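Local coordinates for protein hyaluronidase (Thermobaculum terrenum, PDB 5DIY) that probably removes N-acetylglucosamine from O-GlcNAc-modified proteins, as a bacterial member of glycoside hydrolase family 84, at residues 264-276 / 285-297. Residues are numbered along the deposited sequence; the frame is centred on the assembly and turned at random.
Sequences ASKLPLYTFAQYL and QDSWRQAVSTLLG
Tyr270 is a knob set into the hole formed by Gln290, Ala291, Thr294 and Leu295. Its CG lies anti to the backbone N (chi1 -174°), which carries the ring across to helix 284-296 and lays one face over Ala291 CA, 3.9 Å from the ring centroid. The small Ala291 permits this depth: its CB comes within 3.4 Å of Tyr270 CD1 and meets Leu267 CD2 at 3.7 Å. Leu267 fills the neighbouring hollow, pushing CD2 over the face of the Trp288 five-membered ring, 3.6 Å from its centroid. Met304 and Phe368 close around this apolar end, and Trp288 NE1 is hydrogen-bonded to Ile237 O. Leu295 CD1 packs on the backbone of Lys266, whose NZ forms a salt bridge with Asp25.

One turn before Ala291, Ser287 sets its OG against Thr271, 3.4 Å from Thr271 CG2. Gln274, one turn beyond Tyr270, donates from NE2 to Ser287 OG (2.6 Å, N-H...O angle 153°), almost in its amide plane. The Gln274 and Gln290 side chains cross at about a right angle, Gln274 OE1 2.7 Å from Gln290 NE2 but angled too poorly for a hydrogen bond. With an alanine in place of Gln274, Ser287 OG would probably lose this donor and the Gln290 amide the group it crosses. The Tyr270 hydroxyl meets a water in the plane of its ring that donates to Thr294 OG1.

The segment axes approach to 8.7 Å, their N-to-C directions 132° apart, joining helix 262-277, which packs on the last strand of the TIM barrel, to helix 284-296. An apolar interior of leucine, alanine and aromatic faces gives way to polar groups toward the more exposed side, where Gln290 and Thr294 lie, while buried Ser287 takes its bond from Gln274.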
ATOM      1  N   ALA C 264       0.355   3.105 -11.602  1.00 27.42           N
ATOM      2  CA  ALA C 264       0.860   1.868 -10.987  1.00 27.08           C
ATOM      3  C   ALA C 264      -0.201   1.160 -10.141  1.00 26.59           C
ATOM      4  O   ALA C 264      -0.223  -0.069 -10.095  1.00 26.61           O
ATOM      5  CB  ALA C 264       2.103   2.148 -10.155  1.00 26.93           C
ATOM      6  N   SER C 265      -1.076   1.929  -9.484  1.00 25.50           N
ATOM      7  CA  SER C 265      -2.175   1.356  -8.684  1.00 25.59           C
ATOM      8  C   SER C 265      -3.177   0.559  -9.510  1.00 25.75           C
ATOM      9  O   SER C 265      -3.837  -0.327  -8.984  1.00 25.63           O
ATOM     10  CB  SER C 265      -2.937   2.443  -7.909  1.00 25.25           C
ATOM     11  OG  SER C 265      -2.128   3.055  -6.931  1.00 24.89           O
ATOM     12  N   LYS C 266      -3.290   0.863 -10.799  1.00 26.65           N
ATOM     13  CA  LYS C 266      -4.259   0.185 -11.660  1.00 27.59           C
ATOM     14  C   LYS C 266      -4.057  -1.321 -11.755  1.00 27.15           C
ATOM     15  O   LYS C 266      -5.025  -2.049 -11.973  1.00 26.83           O
ATOM     16  CB  LYS C 266      -4.278   0.800 -13.059  1.00 28.64           C
ATOM     17  CG  LYS C 266      -4.813   2.223 -13.092  1.00 30.20           C
ATOM     18  CD  LYS C 266      -4.760   2.778 -14.501  1.00 31.16           C
ATOM     19  CE  LYS C 266      -5.229   4.221 -14.565  1.00 32.56           C
ATOM     20  NZ  LYS C 266      -5.287   4.667 -15.990  1.00 34.45           N
ATOM     21  N   LEU C 267      -2.812  -1.779 -11.588  1.00 27.27           N
ATOM     22  CA  LEU C 267      -2.497  -3.205 -11.630  1.00 27.44           C
ATOM     23  C   LEU C 267      -3.177  -3.965 -10.463  1.00 26.26           C
ATOM     24  O   LEU C 267      -3.980  -4.861 -10.716  1.00 27.04           O
ATOM     25  CB  LEU C 267      -0.971  -3.437 -11.703  1.00 28.52           C
ATOM     26  CG  LEU C 267      -0.453  -4.590 -12.557  1.00 29.62           C
ATOM     27  CD1 LEU C 267       1.060  -4.691 -12.389  1.00 29.41           C
ATOM     28  CD2 LEU C 267      -1.126  -5.902 -12.190  1.00 29.66           C
ATOM     29  N   PRO C 268      -2.887  -3.598  -9.195  1.00 25.82           N
ATOM     30  CA  PRO C 268      -3.608  -4.242  -8.085  1.00 25.59           C
ATOM     31  C   PRO C 268      -5.089  -3.884  -7.992  1.00 25.83           C
ATOM     32  O   PRO C 268      -5.890  -4.735  -7.595  1.00 26.63           O
ATOM     33  CB  PRO C 268      -2.856  -3.754  -6.836  1.00 25.49           C
ATOM     34  CG  PRO C 268      -2.152  -2.523  -7.265  1.00 25.51           C
ATOM     35  CD  PRO C 268      -1.787  -2.755  -8.694  1.00 25.48           C
ATOM     36  N   LEU C 269      -5.458  -2.654  -8.360  1.00 25.65           N
ATOM     37  CA  LEU C 269      -6.878  -2.255  -8.384  1.00 25.30           C
ATOM     38  C   LEU C 269      -7.711  -3.069  -9.377  1.00 25.43           C
ATOM     39  O   LEU C 269      -8.876  -3.384  -9.095  1.00 25.31           O
ATOM     40  CB  LEU C 269      -7.045  -0.750  -8.635  1.00 25.09           C
ATOM     41  CG  LEU C 269      -6.590   0.184  -7.502  1.00 25.25           C
ATOM     42  CD1 LEU C 269      -6.706   1.630  -7.964  1.00 25.61           C
ATOM     43  CD2 LEU C 269      -7.373  -0.044  -6.215  1.00 25.38           C
ATOM     44  N   TYR C 270      -7.120  -3.417 -10.521  1.00 25.42           N
ATOM     45  CA  TYR C 270      -7.754  -4.341 -11.468  1.00 26.03           C
ATOM     46  C   TYR C 270      -8.115  -5.657 -10.777  1.00 25.35           C
ATOM     47  O   TYR C 270      -9.231  -6.146 -10.919  1.00 25.13           O
ATOM     48  CB  TYR C 270      -6.845  -4.609 -12.678  1.00 26.89           C
ATOM     49  CG  TYR C 270      -7.483  -5.431 -13.779  1.00 27.90           C
ATOM     50  CD1 TYR C 270      -7.578  -6.820 -13.678  1.00 28.83           C
ATOM     51  CD2 TYR C 270      -7.989  -4.824 -14.932  1.00 29.21           C
ATOM     52  CE1 TYR C 270      -8.162  -7.576 -14.678  1.00 29.73           C
ATOM     53  CE2 TYR C 270      -8.572  -5.578 -15.944  1.00 29.42           C
ATOM     54  CZ  TYR C 270      -8.655  -6.953 -15.812  1.00 30.67           C
ATOM     55  OH  TYR C 270      -9.228  -7.723 -16.802  1.00 33.14           O
ATOM     56  N   THR C 271      -7.168  -6.214 -10.024  1.00 25.65           N
ATOM     57  CA  THR C 271      -7.375  -7.497  -9.345  1.00 25.11           C
ATOM     58  C   THR C 271      -8.395  -7.373  -8.212  1.00 26.05           C
ATOM     59  O   THR C 271      -9.221  -8.268  -8.005  1.00 27.36           O
ATOM     60  CB  THR C 271      -6.052  -8.111  -8.824  1.00 24.20           C
ATOM     61  OG1 THR C 271      -5.488  -7.306  -7.771  1.00 23.99           O
ATOM     62  CG2 THR C 271      -5.047  -8.269  -9.963  1.00 24.15           C
ATOM     63  N   PHE C 272      -8.310  -6.264  -7.489  1.00 26.40           N
ATOM     64  CA  PHE C 272      -9.293  -5.884  -6.474  1.00 26.65           C
ATOM     65  C   PHE C 272     -10.711  -5.871  -7.055  1.00 27.19           C
ATOM     66  O   PHE C 272     -11.613  -6.477  -6.482  1.00 27.21           O
ATOM     67  CB  PHE C 272      -8.879  -4.531  -5.878  1.00 26.00           C
ATOM     68  CG  PHE C 272      -9.925  -3.851  -5.036  1.00 25.81           C
ATOM     69  CD1 PHE C 272     -10.284  -4.359  -3.795  1.00 26.06           C
ATOM     70  CD2 PHE C 272     -10.504  -2.653  -5.458  1.00 25.89           C
ATOM     71  CE1 PHE C 272     -11.230  -3.713  -2.998  1.00 26.27           C
ATOM     72  CE2 PHE C 272     -11.449  -2.000  -4.670  1.00 26.35           C
ATOM     73  CZ  PHE C 272     -11.812  -2.530  -3.434  1.00 26.01           C
ATOM     74  N   ALA C 273     -10.883  -5.229  -8.211  1.00 28.66           N
ATOM     75  CA  ALA C 273     -12.186  -5.163  -8.903  1.00 29.40           C
ATOM     76  C   ALA C 273     -12.718  -6.530  -9.344  1.00 30.16           C
ATOM     77  O   ALA C 273     -13.921  -6.789  -9.253  1.00 28.75           O
ATOM     78  CB  ALA C 273     -12.103  -4.228 -10.102  1.00 29.79           C
ATOM     79  N   GLN C 274     -11.830  -7.397  -9.829  1.00 30.77           N
ATOM     80  CA  GLN C 274     -12.222  -8.765 -10.181  1.00 31.17           C
ATOM     81  C   GLN C 274     -12.654  -9.568  -8.955  1.00 30.49           C
ATOM     82  O   GLN C 274     -13.629 -10.316  -9.034  1.00 29.93           O
ATOM     83  CB  GLN C 274     -11.108  -9.496 -10.939  1.00 33.64           C
ATOM     84  CG  GLN C 274     -10.889  -8.960 -12.353  1.00 36.22           C
ATOM     85  CD  GLN C 274     -10.356 -10.009 -13.308  1.00 38.33           C
ATOM     86  OE1 GLN C 274     -10.914 -10.232 -14.386  1.00 41.87           O
ATOM     87  NE2 GLN C 274      -9.273 -10.660 -12.919  1.00 38.69           N
ATOM     88  N   TYR C 275     -11.945  -9.408  -7.832  1.00 29.63           N
ATOM     89  CA  TYR C 275     -12.352 -10.044  -6.571  1.00 29.26           C
ATOM     90  C   TYR C 275     -13.755  -9.598  -6.174  1.00 30.08           C
ATOM     91  O   TYR C 275     -14.593 -10.433  -5.847  1.00 32.26           O
ATOM     92  CB  TYR C 275     -11.369  -9.749  -5.418  1.00 28.74           C
ATOM     93  CG  TYR C 275     -11.943 -10.065  -4.047  1.00 27.98           C
ATOM     94  CD1 TYR C 275     -11.932 -11.369  -3.541  1.00 27.47           C
ATOM     95  CD2 TYR C 275     -12.548  -9.064  -3.273  1.00 27.52           C
ATOM     96  CE1 TYR C 275     -12.478 -11.666  -2.298  1.00 27.18           C
ATOM     97  CE2 TYR C 275     -13.091  -9.349  -2.030  1.00 27.39           C
ATOM     98  CZ  TYR C 275     -13.059 -10.648  -1.544  1.00 27.24           C
ATOM     99  OH  TYR C 275     -13.595 -10.917  -0.309  1.00 26.11           O
ATOM    100  N   LEU C 276     -14.006  -8.290  -6.198  1.00 29.70           N
ATOM    101  CA  LEU C 276     -15.325  -7.760  -5.832  1.00 29.86           C
ATOM    102  C   LEU C 276     -16.426  -8.295  -6.754  1.00 31.33           C
ATOM    103  O   LEU C 276     -17.525  -8.595  -6.290  1.00 30.47           O
ATOM    104  CB  LEU C 276     -15.348  -6.233  -5.854  1.00 29.19           C
ATOM    105  CG  LEU C 276     -14.428  -5.474  -4.891  1.00 28.97           C
ATOM    106  CD1 LEU C 276     -14.428  -3.999  -5.256  1.00 28.55           C
ATOM    107  CD2 LEU C 276     -14.809  -5.690  -3.429  1.00 28.64           C
ATOM    108  N   GLN C 285      -3.431 -14.909  -9.069  1.00 29.17           N
ATOM    109  CA  GLN C 285      -2.416 -15.029 -10.123  1.00 29.76           C
ATOM    110  C   GLN C 285      -3.049 -14.918 -11.503  1.00 28.96           C
ATOM    111  O   GLN C 285      -2.505 -14.241 -12.367  1.00 29.39           O
ATOM    112  CB  GLN C 285      -1.614 -16.339 -10.015  1.00 30.51           C
ATOM    113  CG  GLN C 285      -0.613 -16.373  -8.863  1.00 31.09           C
ATOM    114  CD  GLN C 285      -1.267 -16.531  -7.502  1.00 31.30           C
ATOM    115  OE1 GLN C 285      -2.272 -17.225  -7.358  1.00 32.56           O
ATOM    116  NE2 GLN C 285      -0.703 -15.880  -6.496  1.00 32.28           N
ATOM    117  N   ASP C 286      -4.183 -15.594 -11.706  1.00 29.98           N
ATOM    118  CA  ASP C 286      -4.978 -15.460 -12.940  1.00 30.58           C
ATOM    119  C   ASP C 286      -5.346 -13.994 -13.168  1.00 30.38           C
ATOM    120  O   ASP C 286      -5.236 -13.477 -14.285  1.00 29.19           O
ATOM    121  CB  ASP C 286      -6.295 -16.252 -12.862  1.00 31.65           C
ATOM    122  CG  ASP C 286      -6.106 -17.766 -12.849  1.00 33.02           C
ATOM    123  OD1 ASP C 286      -4.966 -18.271 -12.954  1.00 33.82           O
ATOM    124  OD2 ASP C 286      -7.136 -18.461 -12.740  1.00 34.31           O
ATOM    125  N   SER C 287      -5.798 -13.339 -12.099  1.00 29.54           N
ATOM    126  CA  SER C 287      -6.261 -11.958 -12.183  1.00 29.28           C
ATOM    127  C   SER C 287      -5.116 -11.001 -12.491  1.00 28.57           C
ATOM    128  O   SER C 287      -5.246 -10.125 -13.347  1.00 28.27           O
ATOM    129  CB  SER C 287      -6.946 -11.546 -10.881  1.00 30.30           C
ATOM    130  OG  SER C 287      -7.576 -10.292 -11.034  1.00 30.60           O
ATOM    131  N   TRP C 288      -3.998 -11.184 -11.793  1.00 28.15           N
ATOM    132  CA  TRP C 288      -2.814 -10.351 -11.992  1.00 28.36           C
ATOM    133  C   TRP C 288      -2.273 -10.434 -13.428  1.00 29.52           C
ATOM    134  O   TRP C 288      -1.865  -9.416 -13.985  1.00 29.41           O
ATOM    135  CB  TRP C 288      -1.728 -10.718 -10.982  1.00 27.27           C
ATOM    136  CG  TRP C 288      -0.644  -9.710 -10.864  1.00 26.53           C
ATOM    137  CD1 TRP C 288      -0.654  -8.573 -10.109  1.00 26.59           C
ATOM    138  CD2 TRP C 288       0.628  -9.753 -11.512  1.00 26.90           C
ATOM    139  NE1 TRP C 288       0.535  -7.894 -10.250  1.00 26.56           N
ATOM    140  CE2 TRP C 288       1.343  -8.598 -11.105  1.00 26.78           C
ATOM    141  CE3 TRP C 288       1.238 -10.656 -12.395  1.00 26.36           C
ATOM    142  CZ2 TRP C 288       2.636  -8.322 -11.550  1.00 26.76           C
ATOM    143  CZ3 TRP C 288       2.527 -10.379 -12.845  1.00 27.12           C
ATOM    144  CH2 TRP C 288       3.213  -9.218 -12.413  1.00 27.46           C
ATOM    145  N   ARG C 289      -2.303 -11.627 -14.025  1.00 32.32           N
ATOM    146  CA  ARG C 289      -1.835 -11.830 -15.414  1.00 34.08           C
ATOM    147  C   ARG C 289      -2.764 -11.210 -16.458  1.00 34.17           C
ATOM    148  O   ARG C 289      -2.294 -10.631 -17.438  1.00 34.66           O
ATOM    149  CB  ARG C 289      -1.640 -13.322 -15.716  1.00 35.05           C
ATOM    150  CG  ARG C 289      -0.486 -13.940 -14.946  1.00 36.38           C
ATOM    151  CD  ARG C 289      -0.539 -15.463 -14.961  1.00 37.43           C
ATOM    152  NE  ARG C 289      -0.468 -15.992 -16.323  1.00 38.75           N
ATOM    153  CZ  ARG C 289       0.638 -16.064 -17.074  1.00 39.43           C
ATOM    154  NH1 ARG C 289       1.821 -15.647 -16.619  1.00 39.03           N
ATOM    155  NH2 ARG C 289       0.560 -16.559 -18.309  1.00 40.44           N
ATOM    156  N   GLN C 290      -4.074 -11.338 -16.258  1.00 34.29           N
ATOM    157  CA  GLN C 290      -5.040 -10.643 -17.113  1.00 34.38           C
ATOM    158  C   GLN C 290      -4.901  -9.119 -16.972  1.00 33.86           C
ATOM    159  O   GLN C 290      -4.989  -8.392 -17.968  1.00 34.95           O
ATOM    160  CB  GLN C 290      -6.476 -11.081 -16.814  1.00 36.15           C
ATOM    161  CG  GLN C 290      -7.463 -10.678 -17.903  1.00 37.94           C
ATOM    162  CD  GLN C 290      -8.832 -11.305 -17.720  1.00 40.32           C
ATOM    163  OE1 GLN C 290      -9.273 -12.106 -18.547  1.00 41.80           O
ATOM    164  NE2 GLN C 290      -9.515 -10.943 -16.632  1.00 40.29           N
ATOM    165  N   ALA C 291      -4.679  -8.650 -15.742  1.00 31.49           N
ATOM    166  CA  ALA C 291      -4.422  -7.230 -15.471  1.00 29.93           C
ATOM    167  C   ALA C 291      -3.218  -6.709 -16.251  1.00 29.86           C
ATOM    168  O   ALA C 291      -3.324  -5.690 -16.938  1.00 29.67           O
ATOM    169  CB  ALA C 291      -4.213  -6.993 -13.981  1.00 29.05           C
ATOM    170  N   VAL C 292      -2.085  -7.408 -16.135  1.00 29.29           N
ATOM    171  CA  VAL C 292      -0.848  -7.048 -16.852  1.00 29.99           C
ATOM    172  C   VAL C 292      -1.064  -7.014 -18.376  1.00 30.53           C
ATOM    173  O   VAL C 292      -0.641  -6.066 -19.029  1.00 31.63           O
ATOM    174  CB  VAL C 292       0.336  -7.997 -16.498  1.00 28.77           C
ATOM    175  CG1 VAL C 292       1.519  -7.810 -17.450  1.00 29.10           C
ATOM    176  CG2 VAL C 292       0.796  -7.777 -15.062  1.00 28.27           C
ATOM    177  N   SER C 293      -1.713  -8.042 -18.922  1.00 32.47           N
ATOM    178  CA  SER C 293      -2.002  -8.120 -20.368  1.00 34.40           C
ATOM    179  C   SER C 293      -2.845  -6.945 -20.876  1.00 34.74           C
ATOM    180  O   SER C 293      -2.447  -6.263 -21.822  1.00 35.79           O
ATOM    181  CB  SER C 293      -2.717  -9.427 -20.701  1.00 34.96           C
ATOM    182  OG  SER C 293      -1.950 -10.531 -20.272  1.00 37.57           O
ATOM    183  N   THR C 294      -3.991  -6.717 -20.236  1.00 34.35           N
ATOM    184  CA  THR C 294      -4.901  -5.611 -20.569  1.00 34.59           C
ATOM    185  C   THR C 294      -4.226  -4.243 -20.460  1.00 34.23           C
ATOM    186  O   THR C 294      -4.261  -3.446 -21.401  1.00 35.11           O
ATOM    187  CB  THR C 294      -6.128  -5.602 -19.628  1.00 35.49           C
ATOM    188  OG1 THR C 294      -6.826  -6.847 -19.728  1.00 36.07           O
ATOM    189  CG2 THR C 294      -7.093  -4.454 -19.975  1.00 37.28           C
ATOM    190  N   LEU C 295      -3.613  -3.984 -19.309  1.00 33.90           N
ATOM    191  CA  LEU C 295      -3.059  -2.665 -18.999  1.00 33.83           C
ATOM    192  C   LEU C 295      -1.692  -2.393 -19.635  1.00 32.93           C
ATOM    193  O   LEU C 295      -1.434  -1.274 -20.069  1.00 32.25           O
ATOM    194  CB  LEU C 295      -2.978  -2.470 -17.480  1.00 34.52           C
ATOM    195  CG  LEU C 295      -4.323  -2.555 -16.740  1.00 35.74           C
ATOM    196  CD1 LEU C 295      -4.131  -2.796 -15.248  1.00 35.92           C
ATOM    197  CD2 LEU C 295      -5.156  -1.297 -16.975  1.00 36.41           C
ATOM    198  N   LEU C 296      -0.826  -3.404 -19.676  1.00 32.17           N
ATOM    199  CA  LEU C 296       0.565  -3.243 -20.129  1.00 32.51           C
ATOM    200  C   LEU C 296       0.939  -3.997 -21.412  1.00 32.16           C
ATOM    201  O   LEU C 296       1.960  -3.687 -22.007  1.00 30.76           O
ATOM    202  CB  LEU C 296       1.529  -3.662 -19.008  1.00 32.42           C
ATOM    203  CG  LEU C 296       1.302  -3.059 -17.621  1.00 32.33           C
ATOM    204  CD1 LEU C 296       2.329  -3.601 -16.637  1.00 32.73           C
ATOM    205  CD2 LEU C 296       1.358  -1.538 -17.662  1.00 33.00           C
ATOM    206  N   GLY C 297       0.138  -4.980 -21.821  1.00 33.32           N
ATOM    207  CA  GLY C 297       0.385  -5.741 -23.051  1.00 34.59           C
ATOM    208  C   GLY C 297       0.897  -7.145 -22.775  1.00 35.11           C
ATOM    209  O   GLY C 297       1.736  -7.336 -21.901  1.00 34.39           O
TER
HETATM  210  O   HOH W   1      -9.875  -6.472 -18.974  1.00 40.41           O